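2-hydroxymethyl glutarate dehydrogenase (Eubacterium barkeri, PDB 3CKY) catalyses the NAD-dependent interconversion of 2-formylglutarate and (S)-2-hydroxymethylglutarate, a step in the fermentation of nicotinate. Local coordinates at the interface of chains A and B. Coordinates in Å, arbitrary orientation; residue numbers count along the deposited sequence, not the author numbering. Chains: chain A/B, 2-hydroxymethyl glutarate dehydrogenase.

The three contacts lie along one two-fold symmetric interface within the homotetramer, strung along the long helix 169-197, which both subunits contribute. Contact 1 is centred about 14 Å from contact 2, with which it shares A:Ser187, and about 21 Å from contact 3; contacts 2 and 3 are about 30 Å apart, measured between centres of C-alpha atoms. In these two, helix 169-197 of one chain meets A:Leu200 (contact 2) or B:Leu200 (contact 3) and helix 202-210 of the other. Contact 3 is centred about 5 Å from A:Lys174, the presumed active-site lysine, and pairing may help to steady the helix that carries it.

Contact 1: the interface of chains A and B. Residues chain A 183, 186-187, 261, 264-265, 268; chain B 183, 187, 261.
B:Met261 pushes its thioether into chain A, where its CG lies 3.7 Å from the CD1 methyl of A:Ile268 and its SD packs 4.0 Å from the CA of A:Ala265. Bends at chi2 (-65°) and chi3 (-70°) curl the chain so that CE turns toward its two-fold mate, 3.7 Å from CE of A:Met261, and also rests near A:Ser187 OG. The CB of A:Ala186 lies against CG and SD. An alanine in place of B:Met261 would probably leave the A:Ile268 methyl without its partner and open a gap beside A:Ala186 and A:Ala265. Beside the methionines, the two serines meet the opposite cysteines: A:Ser187 OG is 3.3 Å from B:Cys183 CB, a van der Waals approach. Each hydroxyl is held within its own helix, A:Ser187 OG bonding A:Cys183 O at 3.0 Å from above the carbonyl plane, and B:Ser187 OG bonding B:Cys183 O at 2.8 Å. One water joins both hydroxyls, 3.0 Å from A:Ser187 OG and 3.0 Å from B:Ser187 OG, making a polar bridge in an otherwise largely apolar seam. The cysteines and serines lie on helix 169-197 and the methionines on helix 260-274, in the helical core of the two-fold A-B interface of the homotetramer.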
ATOM      1  N   CYS A 183      -2.315  -7.864 -10.822  1.00 39.31           N
ATOM      2  CA  CYS A 183      -3.212  -6.859 -10.264  1.00 39.49           C
ATOM      3  C   CYS A 183      -4.683  -7.204 -10.515  1.00 39.37           C
ATOM      4  O   CYS A 183      -5.520  -7.093  -9.612  1.00 39.55           O
ATOM      5  CB  CYS A 183      -2.913  -5.475 -10.845  1.00 39.60           C
ATOM      6  SG  CYS A 183      -1.374  -4.699 -10.279  1.00 40.78           S
ATOM      7  N   ALA A 186      -5.724 -10.073  -8.245  1.00 39.05           N
ATOM      8  CA  ALA A 186      -5.878  -9.591  -6.878  1.00 39.19           C
ATOM      9  C   ALA A 186      -7.196  -8.803  -6.697  1.00 38.91           C
ATOM     10  O   ALA A 186      -7.899  -8.972  -5.705  1.00 39.00           O
ATOM     11  CB  ALA A 186      -4.653  -8.727  -6.469  1.00 38.45           C
ATOM     12  N   SER A 187      -7.516  -7.940  -7.657  1.00 39.01           N
ATOM     13  CA  SER A 187      -8.758  -7.175  -7.612  1.00 39.21           C
ATOM     14  C   SER A 187      -9.980  -8.095  -7.710  1.00 39.33           C
ATOM     15  O   SER A 187     -10.958  -7.944  -6.983  1.00 39.14           O
ATOM     16  CB  SER A 187      -8.788  -6.150  -8.748  1.00 39.56           C
ATOM     17  OG  SER A 187      -7.698  -5.244  -8.678  1.00 39.11           O
ATOM     18  N   MET A 261      -0.682  -0.031  -6.854  1.00 38.76           N
ATOM     19  CA  MET A 261      -1.554  -1.191  -7.082  1.00 38.70           C
ATOM     20  C   MET A 261      -0.747  -2.474  -7.147  1.00 38.74           C
ATOM     21  O   MET A 261      -1.152  -3.499  -6.602  1.00 38.92           O
ATOM     22  CB  MET A 261      -2.344  -1.032  -8.385  1.00 38.90           C
ATOM     23  CG  MET A 261      -3.282   0.159  -8.396  1.00 39.01           C
ATOM     24  SD  MET A 261      -4.608   0.067  -7.196  1.00 39.81           S
ATOM     25  CE  MET A 261      -5.663  -1.209  -7.937  1.00 38.43           C
ATOM     26  N   MET A 264       0.465  -3.416  -3.659  1.00 38.06           N
ATOM     27  CA  MET A 264      -0.560  -4.015  -2.820  0.50 38.25           C
ATOM     28  C   MET A 264      -0.877  -5.427  -3.309  1.00 38.01           C
ATOM     29  O   MET A 264      -0.999  -6.336  -2.480  1.00 37.85           O
ATOM     30  CB  MET A 264      -1.817  -3.131  -2.684  0.50 38.73           C
ATOM     31  CG  MET A 264      -1.667  -1.915  -1.717  0.50 39.18           C
ATOM     32  SD  MET A 264      -0.566  -2.120  -0.271  0.50 43.12           S
ATOM     33  CE  MET A 264      -1.387  -3.476   0.568  0.50 40.53           C
ATOM     34  N   ALA A 265      -0.968  -5.628  -4.620  1.00 37.84           N
ATOM     35  CA  ALA A 265      -1.155  -6.984  -5.174  1.00 37.92           C
ATOM     36  C   ALA A 265      -0.065  -7.926  -4.677  1.00 37.82           C
ATOM     37  O   ALA A 265      -0.335  -9.059  -4.320  1.00 38.07           O
ATOM     38  CB  ALA A 265      -1.180  -6.959  -6.721  1.00 36.95           C
ATOM     39  N   ILE A 268      -0.768  -9.031  -1.092  1.00 38.08           N
ATOM     40  CA  ILE A 268      -1.901  -9.938  -1.058  1.00 38.31           C
ATOM     41  C   ILE A 268      -1.483 -11.349  -1.495  1.00 38.64           C
ATOM     42  O   ILE A 268      -1.819 -12.336  -0.839  1.00 38.71           O
ATOM     43  CB  ILE A 268      -3.076  -9.398  -1.932  1.00 38.79           C
ATOM     44  CG1 ILE A 268      -3.583  -8.059  -1.362  1.00 38.01           C
ATOM     45  CG2 ILE A 268      -4.256 -10.423  -1.982  1.00 37.88           C
ATOM     46  CD1 ILE A 268      -4.511  -7.313  -2.300  1.00 37.64           C
TER
ATOM     47  N   CYS B 183     -10.449  -0.600 -10.562  1.00 39.43           N
ATOM     48  CA  CYS B 183      -9.170  -1.239 -10.187  1.00 39.47           C
ATOM     49  C   CYS B 183      -8.325  -1.568 -11.399  1.00 39.31           C
ATOM     50  O   CYS B 183      -7.099  -1.384 -11.399  1.00 39.66           O
ATOM     51  CB  CYS B 183      -9.400  -2.526  -9.402  1.00 39.65           C
ATOM     52  SG  CYS B 183      -9.995  -2.252  -7.754  1.00 40.47           S
ATOM     53  N   SER B 187      -4.638   0.153 -12.171  1.00 39.25           N
ATOM     54  CA  SER B 187      -3.485  -0.717 -12.389  1.00 39.33           C
ATOM     55  C   SER B 187      -2.869  -0.425 -13.747  1.00 39.57           C
ATOM     56  O   SER B 187      -1.642  -0.326 -13.886  1.00 39.41           O
ATOM     57  CB  SER B 187      -3.923  -2.170 -12.321  1.00 39.59           C
ATOM     58  OG  SER B 187      -4.572  -2.429 -11.090  1.00 38.75           O
ATOM     59  N   MET B 261      -7.338  -3.602  -2.693  1.00 38.83           N
ATOM     60  CA  MET B 261      -7.109  -3.090  -4.051  1.00 38.74           C
ATOM     61  C   MET B 261      -8.080  -1.952  -4.364  1.00 38.81           C
ATOM     62  O   MET B 261      -7.684  -0.930  -4.910  1.00 38.65           O
ATOM     63  CB  MET B 261      -7.264  -4.213  -5.093  1.00 38.86           C
ATOM     64  CG  MET B 261      -6.252  -5.361  -4.957  1.00 39.02           C
ATOM     65  SD  MET B 261      -4.534  -4.892  -5.243  1.00 39.93           S
ATOM     66  CE  MET B 261      -4.550  -4.571  -6.997  1.00 38.61           C
TER
HETATM   67  O   HOH W   1      -6.708  -4.565 -11.425  1.00 31.41           O

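Contact 2: the interface of chains A and B. Residues chain A 187, 191, 194-195, 200, 205, 209; chain B 173, 176, 179-180.
B:Val176 packs into a groove of chain A formed by A:Ala191, A:Gly195 and A:Ile209, in an apolar helix-to-helix patch of the subunit interface of the homotetramer where no polar pair comes close enough to bond across. From its CB the side chain forks at once. CG1, anti to the backbone N (chi1 173°), reaches the CD1 methyl of A:Ile209 at 3.6 Å and also lies near the backbone O of A:Ala191; the sulfur of A:Met205 stands farther off on the same methyl. The other branch, CG2, lies against the backbone of A:Gly195, 3.8 Å from its CA. A:Ile209 meets the valine at about a right angle and offers its second branch to the neighbouring leucine, CG2 lying 3.9 Å from B:Leu180 CD1.

The A:Ala191 methyl packs against B:Val176 and two leucines of the facing helix, with CD2 of B:Leu180 at 3.6 Å and CD2 of B:Leu179 at 3.8 Å from its CB. B:Leu179 turns its other methyl, CD1, to CD2 of A:Leu194, 3.7 Å away, the two side chains crossing at a slant. Farther along, A:Leu200 lays CD1 against the backbone of B:Val173, 3.6 Å from its CA. A:Ala191 and A:Gly195, small residues of helix 169-197, together with A:Leu194, thus face branched residues of the same helix in chain B, while helix 202-210 and the loop residue A:Leu200 close over the valines from another side.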
ATOM      1  N   SER A 187      -7.516  -7.940  -7.657  1.00 39.01           N
ATOM      2  CA  SER A 187      -8.758  -7.175  -7.612  1.00 39.21           C
ATOM      3  C   SER A 187      -9.980  -8.095  -7.710  1.00 39.33           C
ATOM      4  O   SER A 187     -10.958  -7.944  -6.983  1.00 39.14           O
ATOM      5  CB  SER A 187      -8.788  -6.150  -8.748  1.00 39.56           C
ATOM      6  OG  SER A 187      -7.698  -5.244  -8.678  1.00 39.11           O
ATOM      7  N   ALA A 191     -13.229  -8.767  -5.025  1.00 39.57           N
ATOM      8  CA  ALA A 191     -14.512  -8.466  -5.679  1.00 39.53           C
ATOM      9  C   ALA A 191     -15.508  -9.613  -5.610  1.00 39.54           C
ATOM     10  O   ALA A 191     -16.705  -9.407  -5.351  1.00 39.91           O
ATOM     11  CB  ALA A 191     -14.286  -8.082  -7.139  1.00 39.44           C
ATOM     12  N   LEU A 194     -16.751 -10.128  -2.030  1.00 39.10           N
ATOM     13  CA  LEU A 194     -17.736  -9.085  -1.754  1.00 38.88           C
ATOM     14  C   LEU A 194     -19.101  -9.441  -2.334  1.00 39.23           C
ATOM     15  O   LEU A 194     -20.111  -9.337  -1.644  1.00 39.12           O
ATOM     16  CB  LEU A 194     -17.273  -7.747  -2.332  1.00 38.94           C
ATOM     17  CG  LEU A 194     -18.188  -6.513  -2.100  1.00 38.85           C
ATOM     18  CD1 LEU A 194     -18.351  -6.184  -0.610  1.00 36.79           C
ATOM     19  CD2 LEU A 194     -17.714  -5.294  -2.877  1.00 37.73           C
ATOM     20  N   GLY A 195     -19.103  -9.858  -3.601  1.00 39.33           N
ATOM     21  CA  GLY A 195     -20.318 -10.210  -4.320  1.00 39.58           C
ATOM     22  C   GLY A 195     -21.067 -11.325  -3.649  1.00 39.52           C
ATOM     23  O   GLY A 195     -22.267 -11.211  -3.454  1.00 39.40           O
ATOM     24  N   LEU A 200     -24.690 -12.664  -4.190  1.00 42.69           N
ATOM     25  CA  LEU A 200     -24.532 -13.058  -5.590  1.00 43.00           C
ATOM     26  C   LEU A 200     -23.908 -14.434  -5.665  1.00 43.19           C
ATOM     27  O   LEU A 200     -22.998 -14.756  -4.907  1.00 43.02           O
ATOM     28  CB  LEU A 200     -23.617 -12.083  -6.343  1.00 42.71           C
ATOM     29  CG  LEU A 200     -24.115 -10.642  -6.418  1.00 42.45           C
ATOM     30  CD1 LEU A 200     -23.054  -9.741  -7.021  1.00 40.63           C
ATOM     31  CD2 LEU A 200     -25.430 -10.530  -7.199  1.00 40.74           C
ATOM     32  N   MET A 205     -22.182 -13.588 -11.298  1.00 44.85           N
ATOM     33  CA  MET A 205     -21.078 -12.667 -11.516  1.00 45.56           C
ATOM     34  C   MET A 205     -20.284 -12.988 -12.772  1.00 46.12           C
ATOM     35  O   MET A 205     -19.956 -12.097 -13.536  1.00 46.19           O
ATOM     36  CB  MET A 205     -20.157 -12.627 -10.293  1.00 45.42           C
ATOM     37  CG  MET A 205     -20.755 -11.851  -9.126  1.00 44.72           C
ATOM     38  SD  MET A 205     -19.625 -11.659  -7.718  1.00 44.11           S
ATOM     39  CE  MET A 205     -19.583 -13.323  -7.044  1.00 41.79           C
ATOM     40  N   ILE A 209     -20.505  -9.920 -15.245  1.00 46.95           N
ATOM     41  CA  ILE A 209     -19.237  -9.180 -15.335  1.00 47.10           C
ATOM     42  C   ILE A 209     -18.442  -9.578 -16.580  1.00 46.90           C
ATOM     43  O   ILE A 209     -17.782  -8.739 -17.203  1.00 46.99           O
ATOM     44  CB  ILE A 209     -18.383  -9.382 -14.078  1.00 47.21           C
ATOM     45  CG1 ILE A 209     -19.137  -8.826 -12.865  1.00 47.76           C
ATOM     46  CG2 ILE A 209     -16.999  -8.717 -14.213  1.00 46.62           C
ATOM     47  CD1 ILE A 209     -18.646  -9.372 -11.543  1.00 47.98           C
TER
ATOM     48  N   VAL B 173     -24.250  -6.410  -7.933  1.00 41.49           N
ATOM     49  CA  VAL B 173     -23.493  -6.854  -9.104  1.00 41.67           C
ATOM     50  C   VAL B 173     -22.888  -5.666  -9.887  1.00 41.61           C
ATOM     51  O   VAL B 173     -21.754  -5.735 -10.360  1.00 41.48           O
ATOM     52  CB  VAL B 173     -24.313  -7.823 -10.021  1.00 41.62           C
ATOM     53  CG1 VAL B 173     -25.292  -7.059 -10.902  1.00 40.95           C
ATOM     54  CG2 VAL B 173     -23.368  -8.685 -10.878  1.00 41.16           C
ATOM     55  N   VAL B 176     -19.897  -4.544  -7.888  1.00 39.70           N
ATOM     56  CA  VAL B 176     -18.764  -5.446  -8.116  1.00 39.75           C
ATOM     57  C   VAL B 176     -18.149  -5.235  -9.514  1.00 39.77           C
ATOM     58  O   VAL B 176     -16.924  -5.194  -9.659  1.00 39.92           O
ATOM     59  CB  VAL B 176     -19.174  -6.905  -7.905  1.00 39.60           C
ATOM     60  CG1 VAL B 176     -18.035  -7.856  -8.300  1.00 39.44           C
ATOM     61  CG2 VAL B 176     -19.581  -7.112  -6.474  1.00 39.60           C
ATOM     62  N   LEU B 179     -16.310  -1.666  -9.534  1.00 40.61           N
ATOM     63  CA  LEU B 179     -15.116  -1.841  -8.715  1.00 40.62           C
ATOM     64  C   LEU B 179     -13.964  -2.398  -9.543  1.00 40.67           C
ATOM     65  O   LEU B 179     -12.820  -1.944  -9.434  1.00 40.78           O
ATOM     66  CB  LEU B 179     -15.471  -2.802  -7.568  1.00 40.79           C
ATOM     67  CG  LEU B 179     -14.528  -3.497  -6.589  1.00 41.23           C
ATOM     68  CD1 LEU B 179     -15.401  -4.330  -5.636  1.00 41.14           C
ATOM     69  CD2 LEU B 179     -13.473  -4.386  -7.202  1.00 39.77           C
ATOM     70  N   LEU B 180     -14.267  -3.418 -10.343  1.00 40.40           N
ATOM     71  CA  LEU B 180     -13.252  -4.067 -11.156  1.00 40.08           C
ATOM     72  C   LEU B 180     -12.798  -3.141 -12.282  1.00 40.11           C
ATOM     73  O   LEU B 180     -11.611  -3.079 -12.581  1.00 39.78           O
ATOM     74  CB  LEU B 180     -13.759  -5.401 -11.713  1.00 39.94           C
ATOM     75  CG  LEU B 180     -13.928  -6.517 -10.665  1.00 39.78           C
ATOM     76  CD1 LEU B 180     -14.681  -7.745 -11.270  1.00 38.00           C
ATOM     77  CD2 LEU B 180     -12.576  -6.909 -10.075  1.00 37.66           C
TER

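Contact 3: the interface of chains A and B. Residues chain A 139, 162, 164, 172-173, 176; chain B 200, 204, 208-209.
B:Ile208 and A:Tyr162 meet at a subunit seam of this HIBADH-related dehydrogenase, where helix 202-210 of chain B packs against strands and the long helix 169-197 of chain A. The patch lies around the part of that helix carrying A:Lys174, the likely active-site residue next to A:Val173, so the partner chain may help to hold it. The ring contact is a CH-pi approach: B:Ile208 CD1 sits over one face of the tyrosine, offset toward the rim and 3.7 Å from A:Tyr162 CD1. The bend at chi2 (61°) turns this methyl toward the ring, while the CG2 branch serves a different neighbour, lying 3.9 Å from A:Val173 CG2 with the sulfur of A:Met139 farther off.

Further aliphatic contacts come from loop residue B:Leu200 and from helix 202-210. B:Leu200 on A:Val173 and B:Ile209 on A:Val176 are two-fold twins of pairs in contact 2; CD1 of B:Leu200 also touches the methyl of A:Ala172. B:Thr204 turns its methyl, CG2, to A:Val164 CB at 4.0 Å.

Polar linkage runs through a water. It lies 2.6 Å from the hydroxyl OG1 of B:Thr204 and 2.5 Å from the backbone O of A:Val164, bridging helix 202-210 to the end of strand 161-165.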
ATOM      1  N   MET A 139       9.499 -11.353 -27.472  1.00 62.19           N
ATOM      2  CA  MET A 139       9.564  -9.906 -27.347  1.00 62.46           C
ATOM      3  C   MET A 139      11.032  -9.493 -27.196  1.00 62.42           C
ATOM      4  O   MET A 139      11.672  -9.816 -26.198  1.00 62.43           O
ATOM      5  CB  MET A 139       8.731  -9.452 -26.150  1.00 62.42           C
ATOM      6  CG  MET A 139       7.218  -9.761 -26.275  1.00 62.96           C
ATOM      7  SD  MET A 139       6.417 -10.327 -24.725  1.00 64.27           S
ATOM      8  CE  MET A 139       7.290 -11.880 -24.487  1.00 64.20           C
ATOM      9  N   TYR A 162       8.411  -9.952 -31.956  1.00 60.47           N
ATOM     10  CA  TYR A 162       8.288  -8.506 -31.825  1.00 60.32           C
ATOM     11  C   TYR A 162       9.627  -7.850 -31.516  1.00 60.20           C
ATOM     12  O   TYR A 162      10.340  -8.264 -30.582  1.00 60.21           O
ATOM     13  CB  TYR A 162       7.316  -8.154 -30.714  1.00 60.50           C
ATOM     14  CG  TYR A 162       5.885  -8.496 -31.018  1.00 60.76           C
ATOM     15  CD1 TYR A 162       5.070  -7.601 -31.703  1.00 60.84           C
ATOM     16  CD2 TYR A 162       5.333  -9.705 -30.599  1.00 60.79           C
ATOM     17  CE1 TYR A 162       3.749  -7.904 -31.971  1.00 61.00           C
ATOM     18  CE2 TYR A 162       4.007 -10.018 -30.859  1.00 60.98           C
ATOM     19  CZ  TYR A 162       3.222  -9.118 -31.548  1.00 61.31           C
ATOM     20  OH  TYR A 162       1.895  -9.408 -31.819  1.00 61.51           O
ATOM     21  N   VAL A 164      10.422  -4.920 -29.882  1.00 59.14           N
ATOM     22  CA  VAL A 164       9.630  -4.045 -29.014  1.00 58.84           C
ATOM     23  C   VAL A 164      10.356  -2.757 -28.653  1.00 58.44           C
ATOM     24  O   VAL A 164       9.734  -1.802 -28.185  1.00 58.69           O
ATOM     25  CB  VAL A 164       9.186  -4.778 -27.709  1.00 59.06           C
ATOM     26  CG1 VAL A 164       8.404  -6.038 -28.052  1.00 59.19           C
ATOM     27  CG2 VAL A 164      10.392  -5.120 -26.830  1.00 59.01           C
ATOM     28  N   ALA A 172      10.869  -5.543 -20.360  1.00 42.64           N
ATOM     29  CA  ALA A 172       9.923  -4.543 -19.930  1.00 42.42           C
ATOM     30  C   ALA A 172       8.461  -4.893 -20.226  1.00 42.06           C
ATOM     31  O   ALA A 172       7.595  -4.734 -19.339  1.00 41.74           O
ATOM     32  CB  ALA A 172      10.276  -3.179 -20.562  1.00 42.31           C
ATOM     33  N   VAL A 173       8.182  -5.340 -21.455  1.00 41.61           N
ATOM     34  CA  VAL A 173       6.799  -5.510 -21.899  1.00 41.61           C
ATOM     35  C   VAL A 173       6.195  -6.724 -21.217  1.00 41.50           C
ATOM     36  O   VAL A 173       5.026  -6.712 -20.831  1.00 41.50           O
ATOM     37  CB  VAL A 173       6.664  -5.562 -23.468  1.00 41.44           C
ATOM     38  CG1 VAL A 173       7.146  -6.908 -24.041  1.00 40.83           C
ATOM     39  CG2 VAL A 173       5.218  -5.239 -23.891  1.00 41.18           C
ATOM     40  N   VAL A 176       5.364  -5.696 -17.678  1.00 39.69           N
ATOM     41  CA  VAL A 176       4.161  -4.870 -17.668  1.00 39.73           C
ATOM     42  C   VAL A 176       2.906  -5.712 -17.882  1.00 39.80           C
ATOM     43  O   VAL A 176       1.878  -5.484 -17.225  1.00 40.13           O
ATOM     44  CB  VAL A 176       4.222  -3.739 -18.707  1.00 39.62           C
ATOM     45  CG1 VAL A 176       2.871  -3.062 -18.827  1.00 39.41           C
ATOM     46  CG2 VAL A 176       5.321  -2.722 -18.335  1.00 39.63           C
TER
ATOM     47  N   LEU B 200       9.149   1.616 -23.814  1.00 42.51           N
ATOM     48  CA  LEU B 200       8.084   1.082 -24.662  1.00 42.81           C
ATOM     49  C   LEU B 200       7.209   2.205 -25.207  1.00 43.06           C
ATOM     50  O   LEU B 200       6.863   3.137 -24.480  1.00 43.00           O
ATOM     51  CB  LEU B 200       7.213   0.096 -23.879  1.00 42.66           C
ATOM     52  CG  LEU B 200       7.930  -1.143 -23.336  1.00 42.45           C
ATOM     53  CD1 LEU B 200       6.984  -1.923 -22.433  1.00 40.89           C
ATOM     54  CD2 LEU B 200       8.466  -2.006 -24.488  1.00 40.73           C
ATOM     55  N   THR B 204       3.067  -0.237 -28.830  1.00 44.94           N
ATOM     56  CA  THR B 204       3.637  -1.559 -28.639  1.00 45.03           C
ATOM     57  C   THR B 204       2.986  -2.277 -27.470  1.00 44.96           C
ATOM     58  O   THR B 204       2.692  -3.466 -27.552  1.00 44.90           O
ATOM     59  CB  THR B 204       5.153  -1.477 -28.374  1.00 45.29           C
ATOM     60  OG1 THR B 204       5.790  -0.826 -29.476  1.00 44.11           O
ATOM     61  CG2 THR B 204       5.744  -2.879 -28.176  1.00 45.13           C
ATOM     62  N   ILE B 208       0.872  -5.762 -27.778  1.00 47.72           N
ATOM     63  CA  ILE B 208       1.305  -6.970 -27.068  1.00 47.55           C
ATOM     64  C   ILE B 208       0.350  -7.330 -25.935  1.00 47.26           C
ATOM     65  O   ILE B 208      -0.092  -8.476 -25.856  1.00 47.25           O
ATOM     66  CB  ILE B 208       2.772  -6.867 -26.538  1.00 47.58           C
ATOM     67  CG1 ILE B 208       3.776  -6.991 -27.694  1.00 47.66           C
ATOM     68  CG2 ILE B 208       3.075  -7.984 -25.562  1.00 46.79           C
ATOM     69  CD1 ILE B 208       3.659  -5.947 -28.737  1.00 46.26           C
ATOM     70  N   ILE B 209       0.031  -6.364 -25.071  1.00 46.98           N
ATOM     71  CA  ILE B 209      -0.797  -6.633 -23.894  1.00 47.06           C
ATOM     72  C   ILE B 209      -2.234  -6.936 -24.302  1.00 46.90           C
ATOM     73  O   ILE B 209      -2.876  -7.812 -23.714  1.00 47.11           O
ATOM     74  CB  ILE B 209      -0.734  -5.477 -22.861  1.00 47.26           C
ATOM     75  CG1 ILE B 209       0.709  -5.319 -22.354  1.00 47.66           C
ATOM     76  CG2 ILE B 209      -1.682  -5.733 -21.688  1.00 46.65           C
ATOM     77  CD1 ILE B 209       0.997  -4.011 -21.707  1.00 47.84           C
TER
HETATM   78  O   HOH W   2       8.011   0.019 -28.364  1.00 51.18           O